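PRO-PRO endopeptidase (PDB 6FPC) hydrolyses, with the aid of zinc, the peptide bond between two prolines in a PLP-PVP motif of a cell-surface protein, and so may regulate bacterial adhesion. Local coordinates at residues A[37-41]-A[116-122]; A[92-97]-A[107-111]; A[131-135]-A[151-157]; A[160-165]-A[185-189]. All coordinates share one frame. Residue numbers count along the deposited sequence, not the author numbering.

Contact 1 of 4, residues A[37-41]-A[116-122]; sequences ILDAL and AVDRLVL
This is an apolar helix-helix packing contact between helix 35-43, near the N terminus, and the C-terminal half of helix 108-121, the helix that carries the zinc-binding HExxH motif of this M34 metalloprotease. The two short segments cross at +61°, with their axes 10.2 Å apart at closest approach, and the backbones come nearest at Ala40 and Val121, whose CA atoms are 6.3 Å apart. Residues 37-41 are regular helix. In 116-122 the helix loosens into a wider pi-type turn: Val117 O accepts from Val121 N (2.9 Å) and also from Leu122 N (2.9 Å).

No hydrogen bond crosses the interface; the contact is almost wholly aliphatic. The small Ala40, its CA-to-CB bond directed toward the other helix, lets Val121 (chi1 t) come close, with Ala40 CB to Val121 CG1 at 3.7 Å. Ile37 (m, m) starts sideways but reaches over to Val117, CG2 to CG2 at 3.5 Å, and its CD1 lies 4.4 Å from Leu122 CD2. Leu41 (m, t) covers the other end, with CD1 3.8 Å from Val117 CG2 and CD2 3.9 Å from Val121 CG2. Asp118 faces another way, its OD2 hydrogen-bonded to Ser126. Ala116 follows the zinc ligand His115 directly, and its CB meets Leu41 CD2 at 3.8 Å.

Contact 2 of 4, residues A[92-97]-A[107-111]; sequences VRIGYS and NLEIH. With CD (cadmium ion), chain F.
The N-terminal end of the HExxH helix, which presents the zinc ligand His111, is fastened here to the end of strand 89-93. Val92 and Arg93 are extended; a type II turn from Arg93 to Tyr96, with Gly95 at positive phi, then brings Ser97 beside the helix start, its CA 4.6 Å from that of Leu108. Ser97 O accepts from Leu108 N (2.9 Å), and Ser97 OG donates to Glu109 OE1 (2.6 Å). Asn107 (chi1 t) is the N-cap: its OD1 takes Ile110 N at 2.9 Å, while its ND2 donates to Glu109 OE2 at 3.0 Å. Leu108 (t, p) adds apolar packing, its CD2 3.6 Å from Val92 CG1. One turn of helix carries the chain to His111, whose NE2 holds the cadmium ion at 2.2 Å; His115, Tyr148 and Glu155 complete the protein ligands. Glu109 also forms a salt bridge with Arg29, so its buried carboxylate is balanced by a charge as well as by hydrogen bonds from Ser97 and Asn107.

Contact 3 of 4, residues A[131-135]-A[151-157]; sequences FINIF and AYPTEYF. With CD (cadmium ion), chain F.
Phe135 buries the most surface here, followed by Phe131, Tyr156 and Pro153. Phe135 (chi1 t) lies against the start of helix 153-166: Pro153 CG sits over its ring face in a CH-pi contact, 4.2 Å from the centroid, and Phe135 CD1 touches Tyr156 CB at 3.5 Å. Around this point the segments of helices 129-138 and 153-166 cross at +81°, axes 10.2 Å apart, with the CA atoms of Phe135 and Pro153 6.1 Å apart. Tyr152 is the N-cap residue, and the helix it precedes supplies Glu155, the glutamate ligand that follows HExxH in the sequence; it binds cadmium through OE2 (2.0 Å) and OE1 (2.7 Å), turned away from helix 129-138. Phe131 (chi1 t) points into an aromatic cluster. Phe157 (chi1 t) turns its edge to the Phe131 face, centroids 5.8 Å apart and planes at 75°, whereas the Tyr156 ring (chi1 t) is near parallel to Phe131 (30°) but slid apart, with CD2 3.6 Å from Phe131 CZ. Tyr156 OH hydrogen-bonds Thr181. Ile132 CD1 meets Pro153 CG at 3.4 Å.

Contact 4 of 4, residues A[160-165]-A[185-189]; sequences AASLYL and MAKLF
Helix-to-helix packing closes the C-terminal part of the fold: the end of helix 179-188 lies on helix 153-166, the helix that supplies the glutamate zinc ligand Glu155. The backbones are nearest at Ala161 and Met185, CA atoms 6.4 Å apart, and the contact is made by side chains, with no hydrogen bond across it.

Met185 comes first, pointing at the other helix. Its m, m, t rotamer lays the thioether along the alanines, with CE 4.0 Å from Ala160 CB and SD 3.9 Å from Ala161 CB; these small residues allow so close an approach. Met185 CB sits over the face of the Tyr164 ring, 4.0 Å from its centroid, in a CH-pi contact. Ala186 follows, and the same ring, held by chi1 t, reaches along it until Tyr164 OH is 3.4 Å from Ala186 CA. Arg171 adds a cation-pi contact to Tyr164. Leu188 packs instead on Phe157 and Leu122. One turn beyond Met185, Phe189 N bonds back to Met185 O (2.8 Å), and its CA-to-CB bond points toward helix 153-166. There Phe189 CD2 meets Tyr164 CD1 at 3.8 Å, Ala161 CB lies at the ring edge, and Leu165 CD1 makes a CH-pi contact over one face, 4.2 Å from the Phe189 centroid.

From the N terminus, helix 35-43 opens the longest loop, which contact 1 closes 75 residues later on helix 108-121. Contact 2 falls wholly within that loop, tying strand 89-93 to the start of the same helix, so the two contacts hold its opposite ends, their centres about 18 Å apart. Contacts 3 and 4 follow in series, each closing a short excursion, about half helical for contact 3 and almost wholly helical for contact 4, and both use helix 153-166. Metal joins contacts 2 and 3: His111 and Glu155 share the cadmium and its water. Packing joins the rest, since Phe157 of contact 3 touches Asp118 and Leu122 of contact 1 and Leu188 of contact 4, while Ser162 of contact 4 touches His111.

Contact 1 of 4, residues A[37-41]-A[116-122]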
loop_
_atom_site.group_PDB
_atom_site.type_symbol
_atom_site.label_atom_id
_atom_site.label_comp_id
_atom_site.label_asym_id
_atom_site.label_seq_id
_atom_site.Cartn_x
_atom_site.Cartn_y
_atom_site.Cartn_z
ATOM N N ILE A 37 3.635 14.479 -1.466
ATOM C CA ILE A 37 2.654 13.433 -1.773
ATOM C C ILE A 37 1.759 13.227 -0.540
ATOM O O ILE A 37 0.549 13.084 -0.690
ATOM C CB ILE A 37 3.395 12.127 -2.184
ATOM C CG1 ILE A 37 4.130 12.264 -3.560
ATOM C CG2 ILE A 37 2.483 10.903 -2.125
ATOM C CD1 ILE A 37 3.350 12.195 -4.816
ATOM N N LEU A 38 2.351 13.199 0.672
ATOM C CA LEU A 38 1.568 13.041 1.911
ATOM C C LEU A 38 0.609 14.241 2.106
ATOM O O LEU A 38 -0.563 14.042 2.447
ATOM C CB LEU A 38 2.485 12.844 3.133
ATOM C CG LEU A 38 3.324 11.548 3.154
ATOM C CD1 LEU A 38 4.444 11.627 4.203
ATOM C CD2 LEU A 38 2.451 10.320 3.395
ATOM N N ASP A 39 1.091 15.461 1.818
ATOM C CA ASP A 39 0.314 16.712 1.889
ATOM C C ASP A 39 -0.899 16.628 0.962
ATOM O O ASP A 39 -2.039 16.891 1.378
ATOM C CB ASP A 39 1.193 17.918 1.508
ATOM C CG ASP A 39 2.225 18.337 2.548
ATOM O OD1 ASP A 39 3.046 19.232 2.243
ATOM O OD2 ASP A 39 2.212 17.773 3.671
ATOM N N ALA A 40 -0.649 16.203 -0.290
ATOM C CA ALA A 40 -1.666 16.030 -1.313
ATOM C C ALA A 40 -2.700 14.996 -0.867
ATOM O O ALA A 40 -3.893 15.241 -1.022
ATOM C CB ALA A 40 -1.014 15.618 -2.623
ATOM N N LEU A 41 -2.262 13.877 -0.245
ATOM C CA LEU A 41 -3.195 12.866 0.277
ATOM C C LEU A 41 -4.158 13.485 1.291
ATOM O O LEU A 41 -5.373 13.292 1.186
ATOM C CB LEU A 41 -2.439 11.716 0.953
ATOM C CG LEU A 41 -1.953 10.601 0.072
ATOM C CD1 LEU A 41 -1.126 9.637 0.899
ATOM C CD2 LEU A 41 -3.132 9.880 -0.632
ATOM N N ALA A 116 -3.778 4.792 -2.713
ATOM C CA ALA A 116 -4.488 6.079 -2.565
ATOM C C ALA A 116 -3.765 7.189 -3.332
ATOM O O ALA A 116 -4.422 8.005 -3.966
ATOM C CB ALA A 116 -4.632 6.442 -1.091
ATOM N N VAL A 117 -2.419 7.189 -3.325
ATOM C CA VAL A 117 -1.595 8.160 -4.076
ATOM C C VAL A 117 -1.891 8.016 -5.578
ATOM O O VAL A 117 -2.177 9.012 -6.253
ATOM C CB VAL A 117 -0.075 7.964 -3.788
ATOM C CG1 VAL A 117 0.790 8.878 -4.661
ATOM C CG2 VAL A 117 0.255 8.165 -2.310
ATOM N N ASP A 118 -1.858 6.764 -6.093
ATOM C CA ASP A 118 -2.154 6.489 -7.501
ATOM C C ASP A 118 -3.549 7.013 -7.885
ATOM O O ASP A 118 -3.668 7.785 -8.840
ATOM C CB ASP A 118 -2.088 4.968 -7.746
ATOM C CG ASP A 118 -2.207 4.538 -9.189
ATOM O OD1 ASP A 118 -1.867 5.358 -10.098
ATOM O OD2 ASP A 118 -2.601 3.376 -9.424
ATOM N N ARG A 119 -4.583 6.641 -7.107
ATOM C CA ARG A 119 -5.974 7.019 -7.408
ATOM C C ARG A 119 -6.304 8.465 -7.238
ATOM O O ARG A 119 -6.961 9.057 -8.106
ATOM C CB ARG A 119 -6.966 6.205 -6.549
ATOM C CG ARG A 119 -7.490 4.968 -7.251
ATOM C CD ARG A 119 -8.312 4.129 -6.300
ATOM N NE ARG A 119 -9.657 4.675 -6.105
ATOM C CZ ARG A 119 -10.602 4.070 -5.392
ATOM N NH1 ARG A 119 -10.359 2.898 -4.811
ATOM N NH2 ARG A 119 -11.799 4.625 -5.263
ATOM N N LEU A 120 -5.918 9.024 -6.088
ATOM C CA LEU A 120 -6.362 10.360 -5.675
ATOM C C LEU A 120 -5.375 11.488 -5.816
ATOM O O LEU A 120 -5.797 12.644 -5.787
ATOM C CB LEU A 120 -6.842 10.274 -4.223
ATOM C CG LEU A 120 -7.871 9.166 -3.929
ATOM C CD1 LEU A 120 -8.244 9.163 -2.491
ATOM C CD2 LEU A 120 -9.166 9.339 -4.761
ATOM N N VAL A 121 -4.091 11.183 -5.981
ATOM C CA VAL A 121 -3.071 12.211 -6.142
ATOM C C VAL A 121 -2.557 12.279 -7.580
ATOM O O VAL A 121 -2.462 13.380 -8.135
ATOM C CB VAL A 121 -1.910 12.090 -5.104
ATOM C CG1 VAL A 121 -0.796 13.114 -5.378
ATOM C CG2 VAL A 121 -2.432 12.233 -3.670
ATOM N N LEU A 122 -2.262 11.115 -8.182
ATOM C CA LEU A 122 -1.623 11.032 -9.498
ATOM C C LEU A 122 -2.536 10.669 -10.691
ATOM O O LEU A 122 -2.025 10.256 -11.737
ATOM C CB LEU A 122 -0.435 10.038 -9.401
ATOM C CG LEU A 122 0.666 10.365 -8.365
ATOM C CD1 LEU A 122 1.657 9.216 -8.239
ATOM C CD2 LEU A 122 1.374 11.686 -8.662
#

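Contact 2 of 4, residues A[92-97]-A[107-111]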
loop_
_atom_site.group_PDB
_atom_site.type_symbol
_atom_site.label_atom_id
_atom_site.label_comp_id
_atom_site.label_asym_id
_atom_site.label_seq_id
_atom_site.Cartn_x
_atom_site.Cartn_y
_atom_site.Cartn_z
ATOM N N VAL A 92 -4.701 0.044 8.023
ATOM C CA VAL A 92 -3.626 -0.967 8.141
ATOM C C VAL A 92 -3.552 -1.462 9.595
ATOM O O VAL A 92 -3.441 -0.665 10.520
ATOM C CB VAL A 92 -2.251 -0.391 7.657
ATOM C CG1 VAL A 92 -1.119 -1.420 7.807
ATOM C CG2 VAL A 92 -2.315 0.095 6.210
ATOM N N ARG A 93 -3.579 -2.773 9.793
ATOM C CA ARG A 93 -3.534 -3.344 11.126
ATOM C C ARG A 93 -2.115 -3.270 11.721
ATOM O O ARG A 93 -1.143 -3.695 11.087
ATOM C CB ARG A 93 -4.059 -4.792 11.092
ATOM C CG ARG A 93 -4.394 -5.284 12.463
ATOM C CD ARG A 93 -5.013 -6.652 12.490
ATOM N NE ARG A 93 -5.264 -7.009 13.888
ATOM C CZ ARG A 93 -6.066 -7.991 14.285
ATOM N NH1 ARG A 93 -6.707 -8.734 13.395
ATOM N NH2 ARG A 93 -6.237 -8.231 15.578
ATOM N N ILE A 94 -2.020 -2.753 12.952
ATOM C CA ILE A 94 -0.770 -2.592 13.712
ATOM C C ILE A 94 -0.149 -3.955 13.962
ATOM O O ILE A 94 -0.814 -4.807 14.551
ATOM C CB ILE A 94 -1.018 -1.832 15.053
ATOM C CG1 ILE A 94 -1.470 -0.379 14.793
ATOM C CG2 ILE A 94 0.234 -1.871 15.942
ATOM C CD1 ILE A 94 -2.162 0.292 15.948
ATOM N N GLY A 95 1.115 -4.128 13.556
ATOM C CA GLY A 95 1.859 -5.384 13.711
ATOM C C GLY A 95 1.879 -6.267 12.479
ATOM O O GLY A 95 2.564 -7.302 12.455
ATOM N N TYR A 96 1.150 -5.864 11.437
ATOM C CA TYR A 96 1.013 -6.671 10.216
ATOM C C TYR A 96 1.780 -6.132 9.016
ATOM O O TYR A 96 1.481 -6.525 7.885
ATOM C CB TYR A 96 -0.476 -6.848 9.887
ATOM C CG TYR A 96 -1.228 -7.740 10.849
ATOM C CD1 TYR A 96 -1.381 -7.386 12.189
ATOM C CD2 TYR A 96 -1.831 -8.909 10.413
ATOM C CE1 TYR A 96 -2.047 -8.218 13.086
ATOM C CE2 TYR A 96 -2.531 -9.731 11.293
ATOM C CZ TYR A 96 -2.648 -9.376 12.626
ATOM O OH TYR A 96 -3.356 -10.178 13.493
ATOM N N SER A 97 2.763 -5.241 9.252
ATOM C CA SER A 97 3.532 -4.602 8.168
ATOM C C SER A 97 4.313 -5.576 7.280
ATOM O O SER A 97 4.301 -5.422 6.060
ATOM C CB SER A 97 4.508 -3.571 8.732
ATOM O OG SER A 97 3.819 -2.554 9.434
ATOM N N ASN A 107 5.915 -4.123 2.512
ATOM C CA ASN A 107 5.482 -3.288 3.617
ATOM C C ASN A 107 4.038 -2.887 3.414
ATOM O O ASN A 107 3.720 -2.123 2.500
ATOM C CB ASN A 107 6.361 -2.051 3.769
ATOM C CG ASN A 107 5.907 -1.196 4.935
ATOM O OD1 ASN A 107 5.167 -0.233 4.761
ATOM N ND2 ASN A 107 6.292 -1.557 6.143
ATOM N N LEU A 108 3.180 -3.376 4.295
ATOM C CA LEU A 108 1.747 -3.171 4.163
ATOM C C LEU A 108 1.324 -1.697 4.103
ATOM O O LEU A 108 0.620 -1.318 3.160
ATOM C CB LEU A 108 0.979 -3.931 5.249
ATOM C CG LEU A 108 -0.545 -3.964 5.112
ATOM C CD1 LEU A 108 -0.982 -4.629 3.786
ATOM C CD2 LEU A 108 -1.144 -4.718 6.280
ATOM N N GLU A 109 1.751 -0.875 5.067
ATOM C CA GLU A 109 1.326 0.534 5.112
ATOM C C GLU A 109 1.799 1.340 3.912
ATOM O O GLU A 109 1.006 2.131 3.394
ATOM C CB GLU A 109 1.682 1.242 6.442
ATOM C CG GLU A 109 3.166 1.299 6.793
ATOM C CD GLU A 109 3.719 0.096 7.544
ATOM O OE1 GLU A 109 3.058 -0.970 7.530
ATOM O OE2 GLU A 109 4.835 0.205 8.108
ATOM N N ILE A 110 3.032 1.100 3.413
ATOM C CA ILE A 110 3.484 1.845 2.227
ATOM C C ILE A 110 2.679 1.410 1.006
ATOM O O ILE A 110 2.171 2.274 0.274
ATOM C CB ILE A 110 5.014 1.764 1.994
ATOM C CG1 ILE A 110 5.751 2.565 3.086
ATOM C CG2 ILE A 110 5.392 2.280 0.594
ATOM C CD1 ILE A 110 7.273 2.178 3.215
ATOM N N HIS A 111 2.540 0.073 0.817
ATOM C CA HIS A 111 1.798 -0.529 -0.302
ATOM C C HIS A 111 0.368 0.044 -0.397
ATOM O O HIS A 111 -0.037 0.555 -1.446
ATOM C CB HIS A 111 1.756 -2.070 -0.162
ATOM C CG HIS A 111 0.976 -2.745 -1.252
ATOM N ND1 HIS A 111 1.598 -3.263 -2.366
ATOM C CD2 HIS A 111 -0.357 -2.946 -1.364
ATOM C CE1 HIS A 111 0.638 -3.796 -3.105
ATOM N NE2 HIS A 111 -0.555 -3.635 -2.541
HETATM CD CD CD F . -2.541 -3.904 -3.463
HETATM O O HOH W 1 -4.113 -4.315 -2.212
#

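Contact 3 of 4, residues A[131-135]-A[151-157]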
loop_
_atom_site.group_PDB
_atom_site.type_symbol
_atom_site.label_atom_id
_atom_site.label_comp_id
_atom_site.label_asym_id
_atom_site.label_seq_id
_atom_site.Cartn_x
_atom_site.Cartn_y
_atom_site.Cartn_z
ATOM N N PHE A 131 3.093 3.678 -18.215
ATOM C CA PHE A 131 3.240 2.712 -17.126
ATOM C C PHE A 131 2.827 1.313 -17.573
ATOM O O PHE A 131 3.507 0.356 -17.211
ATOM C CB PHE A 131 2.567 3.138 -15.818
ATOM C CG PHE A 131 3.068 2.296 -14.647
ATOM C CD1 PHE A 131 4.348 2.477 -14.135
ATOM C CD2 PHE A 131 2.293 1.266 -14.129
ATOM C CE1 PHE A 131 4.822 1.684 -13.077
ATOM C CE2 PHE A 131 2.756 0.488 -13.055
ATOM C CZ PHE A 131 4.024 0.684 -12.559
ATOM N N ILE A 132 1.737 1.196 -18.363
ATOM C CA ILE A 132 1.287 -0.107 -18.892
ATOM C C ILE A 132 2.422 -0.793 -19.674
ATOM O O ILE A 132 2.630 -2.003 -19.519
ATOM C CB ILE A 132 0.011 0.052 -19.774
ATOM C CG1 ILE A 132 -1.250 0.501 -18.946
ATOM C CG2 ILE A 132 -0.284 -1.206 -20.633
ATOM C CD1 ILE A 132 -1.715 -0.319 -17.902
ATOM N N ASN A 133 3.122 -0.020 -20.528
ATOM C CA ASN A 133 4.250 -0.507 -21.309
ATOM C C ASN A 133 5.353 -1.068 -20.362
ATOM O O ASN A 133 5.857 -2.164 -20.597
ATOM C CB ASN A 133 4.805 0.596 -22.231
ATOM C CG ASN A 133 6.039 0.160 -22.996
ATOM O OD1 ASN A 133 5.977 -0.671 -23.911
ATOM N ND2 ASN A 133 7.193 0.689 -22.613
ATOM N N ILE A 134 5.679 -0.326 -19.281
ATOM C CA ILE A 134 6.672 -0.733 -18.291
ATOM C C ILE A 134 6.224 -2.040 -17.578
ATOM O O ILE A 134 7.009 -2.994 -17.455
ATOM C CB ILE A 134 6.957 0.421 -17.301
ATOM C CG1 ILE A 134 7.731 1.563 -17.994
ATOM C CG2 ILE A 134 7.749 -0.087 -16.085
ATOM C CD1 ILE A 134 7.600 2.902 -17.269
ATOM N N PHE A 135 4.962 -2.065 -17.136
ATOM C CA PHE A 135 4.342 -3.207 -16.465
ATOM C C PHE A 135 4.415 -4.441 -17.364
ATOM O O PHE A 135 4.824 -5.486 -16.897
ATOM C CB PHE A 135 2.884 -2.860 -16.110
ATOM C CG PHE A 135 1.982 -4.040 -15.840
ATOM C CD1 PHE A 135 1.903 -4.599 -14.568
ATOM C CD2 PHE A 135 1.174 -4.568 -16.850
ATOM C CE1 PHE A 135 1.033 -5.667 -14.301
ATOM C CE2 PHE A 135 0.294 -5.624 -16.582
ATOM C CZ PHE A 135 0.255 -6.188 -15.314
ATOM N N ALA A 151 -0.542 -9.318 -12.664
ATOM C CA ALA A 151 -1.828 -9.275 -13.352
ATOM C C ALA A 151 -2.437 -7.871 -13.423
ATOM O O ALA A 151 -3.160 -7.587 -14.373
ATOM C CB ALA A 151 -2.802 -10.227 -12.661
ATOM N N TYR A 152 -2.157 -7.000 -12.437
ATOM C CA TYR A 152 -2.763 -5.663 -12.349
ATOM C C TYR A 152 -1.723 -4.556 -12.303
ATOM O O TYR A 152 -0.935 -4.515 -11.361
ATOM C CB TYR A 152 -3.679 -5.594 -11.087
ATOM C CG TYR A 152 -4.831 -6.574 -11.176
ATOM C CD1 TYR A 152 -5.957 -6.288 -11.951
ATOM C CD2 TYR A 152 -4.761 -7.820 -10.554
ATOM C CE1 TYR A 152 -7.000 -7.204 -12.075
ATOM C CE2 TYR A 152 -5.800 -8.739 -10.666
ATOM C CZ TYR A 152 -6.902 -8.442 -11.457
ATOM O OH TYR A 152 -7.895 -9.378 -11.601
ATOM N N PRO A 153 -1.752 -3.584 -13.255
ATOM C CA PRO A 153 -0.799 -2.442 -13.183
ATOM C C PRO A 153 -0.904 -1.655 -11.874
ATOM O O PRO A 153 0.097 -1.141 -11.417
ATOM C CB PRO A 153 -1.199 -1.542 -14.358
ATOM C CG PRO A 153 -2.066 -2.374 -15.226
ATOM C CD PRO A 153 -2.641 -3.501 -14.435
ATOM N N THR A 154 -2.113 -1.539 -11.273
ATOM C CA THR A 154 -2.261 -0.845 -9.975
ATOM C C THR A 154 -1.440 -1.540 -8.878
ATOM O O THR A 154 -0.819 -0.874 -8.051
ATOM C CB THR A 154 -3.727 -0.799 -9.536
ATOM O OG1 THR A 154 -4.243 -2.125 -9.643
ATOM C CG2 THR A 154 -4.552 0.153 -10.386
ATOM N N GLU A 155 -1.409 -2.883 -8.904
ATOM C CA GLU A 155 -0.664 -3.659 -7.922
ATOM C C GLU A 155 0.848 -3.533 -8.169
ATOM O O GLU A 155 1.629 -3.312 -7.220
ATOM C CB GLU A 155 -1.207 -5.110 -7.890
ATOM C CG GLU A 155 -2.681 -5.137 -7.450
ATOM C CD GLU A 155 -2.909 -4.699 -6.003
ATOM O OE1 GLU A 155 -4.086 -4.577 -5.598
ATOM O OE2 GLU A 155 -1.916 -4.542 -5.256
ATOM N N TYR A 156 1.254 -3.583 -9.447
ATOM C CA TYR A 156 2.666 -3.415 -9.801
ATOM C C TYR A 156 3.125 -2.010 -9.402
ATOM O O TYR A 156 4.198 -1.868 -8.806
ATOM C CB TYR A 156 2.899 -3.668 -11.296
ATOM C CG TYR A 156 4.369 -3.666 -11.660
ATOM C CD1 TYR A 156 5.272 -4.505 -11.007
ATOM C CD2 TYR A 156 4.875 -2.765 -12.596
ATOM C CE1 TYR A 156 6.631 -4.469 -11.291
ATOM C CE2 TYR A 156 6.240 -2.724 -12.893
ATOM C CZ TYR A 156 7.108 -3.591 -12.251
ATOM O OH TYR A 156 8.445 -3.585 -12.548
ATOM N N PHE A 157 2.260 -0.997 -9.620
ATOM C CA PHE A 157 2.567 0.371 -9.213
ATOM C C PHE A 157 2.826 0.422 -7.709
ATOM O O PHE A 157 3.894 0.838 -7.285
ATOM C CB PHE A 157 1.453 1.376 -9.605
ATOM C CG PHE A 157 1.801 2.763 -9.109
ATOM C CD1 PHE A 157 2.682 3.573 -9.822
ATOM C CD2 PHE A 157 1.332 3.219 -7.872
ATOM C CE1 PHE A 157 3.045 4.834 -9.346
ATOM C CE2 PHE A 157 1.723 4.477 -7.381
ATOM C CZ PHE A 157 2.573 5.273 -8.125
HETATM CD CD CD F . -2.541 -3.904 -3.463
HETATM O O HOH W 1 -4.113 -4.315 -2.212
#

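Contact 4 of 4, residues A[160-165]-A[185-189]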
loop_
_atom_site.group_PDB
_atom_site.type_symbol
_atom_site.label_atom_id
_atom_site.label_comp_id
_atom_site.label_asym_id
_atom_site.label_seq_id
_atom_site.Cartn_x
_atom_site.Cartn_y
_atom_site.Cartn_z
ATOM N N ALA A 160 6.052 -1.948 -6.710
ATOM C CA ALA A 160 7.306 -1.398 -7.270
ATOM C C ALA A 160 7.643 -0.031 -6.620
ATOM O O ALA A 160 8.821 0.216 -6.355
ATOM C CB ALA A 160 7.215 -1.255 -8.774
ATOM N N ALA A 161 6.612 0.818 -6.295
ATOM C CA ALA A 161 6.851 2.091 -5.584
ATOM C C ALA A 161 7.326 1.782 -4.140
ATOM O O ALA A 161 8.201 2.485 -3.612
ATOM C CB ALA A 161 5.599 2.952 -5.560
ATOM N N SER A 162 6.784 0.710 -3.533
ATOM C CA SER A 162 7.208 0.251 -2.200
ATOM C C SER A 162 8.699 -0.140 -2.254
ATOM O O SER A 162 9.456 0.341 -1.403
ATOM C CB SER A 162 6.377 -0.932 -1.714
ATOM O OG SER A 162 5.045 -0.514 -1.469
ATOM N N LEU A 163 9.130 -0.953 -3.273
ATOM C CA LEU A 163 10.562 -1.311 -3.418
ATOM C C LEU A 163 11.435 -0.038 -3.511
ATOM O O LEU A 163 12.484 0.051 -2.876
ATOM C CB LEU A 163 10.820 -2.201 -4.645
ATOM C CG LEU A 163 10.298 -3.654 -4.605
ATOM C CD1 LEU A 163 10.407 -4.306 -5.979
ATOM C CD2 LEU A 163 11.089 -4.503 -3.627
ATOM N N TYR A 164 10.962 0.961 -4.277
ATOM C CA TYR A 164 11.668 2.223 -4.482
ATOM C C TYR A 164 11.839 3.050 -3.210
ATOM O O TYR A 164 12.900 3.641 -2.994
ATOM C CB TYR A 164 10.981 3.070 -5.580
ATOM C CG TYR A 164 11.789 4.301 -5.926
ATOM C CD1 TYR A 164 11.556 5.519 -5.283
ATOM C CD2 TYR A 164 12.848 4.230 -6.821
ATOM C CE1 TYR A 164 12.376 6.626 -5.510
ATOM C CE2 TYR A 164 13.670 5.333 -7.061
ATOM C CZ TYR A 164 13.415 6.535 -6.422
ATOM O OH TYR A 164 14.232 7.612 -6.652
ATOM N N LEU A 165 10.778 3.134 -2.399
ATOM C CA LEU A 165 10.735 3.988 -1.217
ATOM C C LEU A 165 11.209 3.366 0.106
ATOM O O LEU A 165 11.736 4.106 0.936
ATOM C CB LEU A 165 9.299 4.535 -1.057
ATOM C CG LEU A 165 8.790 5.486 -2.178
ATOM C CD1 LEU A 165 7.294 5.677 -2.115
ATOM C CD2 LEU A 165 9.485 6.842 -2.145
ATOM N N MET A 185 9.867 5.472 -11.369
ATOM C CA MET A 185 9.706 5.821 -9.951
ATOM C C MET A 185 10.575 6.976 -9.543
ATOM O O MET A 185 10.081 7.867 -8.849
ATOM C CB MET A 185 9.923 4.619 -9.017
ATOM C CG MET A 185 8.883 3.515 -9.196
ATOM S SD MET A 185 7.160 4.035 -8.927
ATOM C CE MET A 185 6.284 2.540 -9.421
ATOM N N ALA A 186 11.839 7.008 -10.014
ATOM C CA ALA A 186 12.794 8.076 -9.687
ATOM C C ALA A 186 12.292 9.425 -10.213
ATOM O O ALA A 186 12.374 10.445 -9.517
ATOM C CB ALA A 186 14.174 7.751 -10.257
ATOM N N LYS A 187 11.723 9.415 -11.419
ATOM C CA LYS A 187 11.181 10.619 -12.046
ATOM C C LYS A 187 9.942 11.082 -11.273
ATOM O O LYS A 187 9.768 12.278 -11.065
ATOM C CB LYS A 187 10.863 10.356 -13.525
ATOM C CG LYS A 187 10.609 11.620 -14.339
ATOM N N LEU A 188 9.116 10.127 -10.801
ATOM C CA LEU A 188 7.892 10.421 -10.064
ATOM C C LEU A 188 8.176 10.962 -8.650
ATOM O O LEU A 188 7.545 11.926 -8.234
ATOM C CB LEU A 188 7.034 9.137 -10.022
ATOM C CG LEU A 188 5.535 9.230 -9.805
ATOM C CD1 LEU A 188 4.849 10.047 -10.894
ATOM C CD2 LEU A 188 4.934 7.833 -9.784
ATOM N N PHE A 189 9.124 10.353 -7.933
ATOM C CA PHE A 189 9.482 10.712 -6.566
ATOM C C PHE A 189 10.839 11.401 -6.516
ATOM O O PHE A 189 11.096 12.292 -7.320
ATOM C CB PHE A 189 9.476 9.470 -5.653
ATOM C CG PHE A 189 8.226 8.618 -5.695
ATOM C CD1 PHE A 189 7.008 9.118 -5.246
ATOM C CD2 PHE A 189 8.279 7.299 -6.137
ATOM C CE1 PHE A 189 5.853 8.327 -5.284
ATOM C CE2 PHE A 189 7.127 6.501 -6.159
ATOM C CZ PHE A 189 5.923 7.022 -5.737
#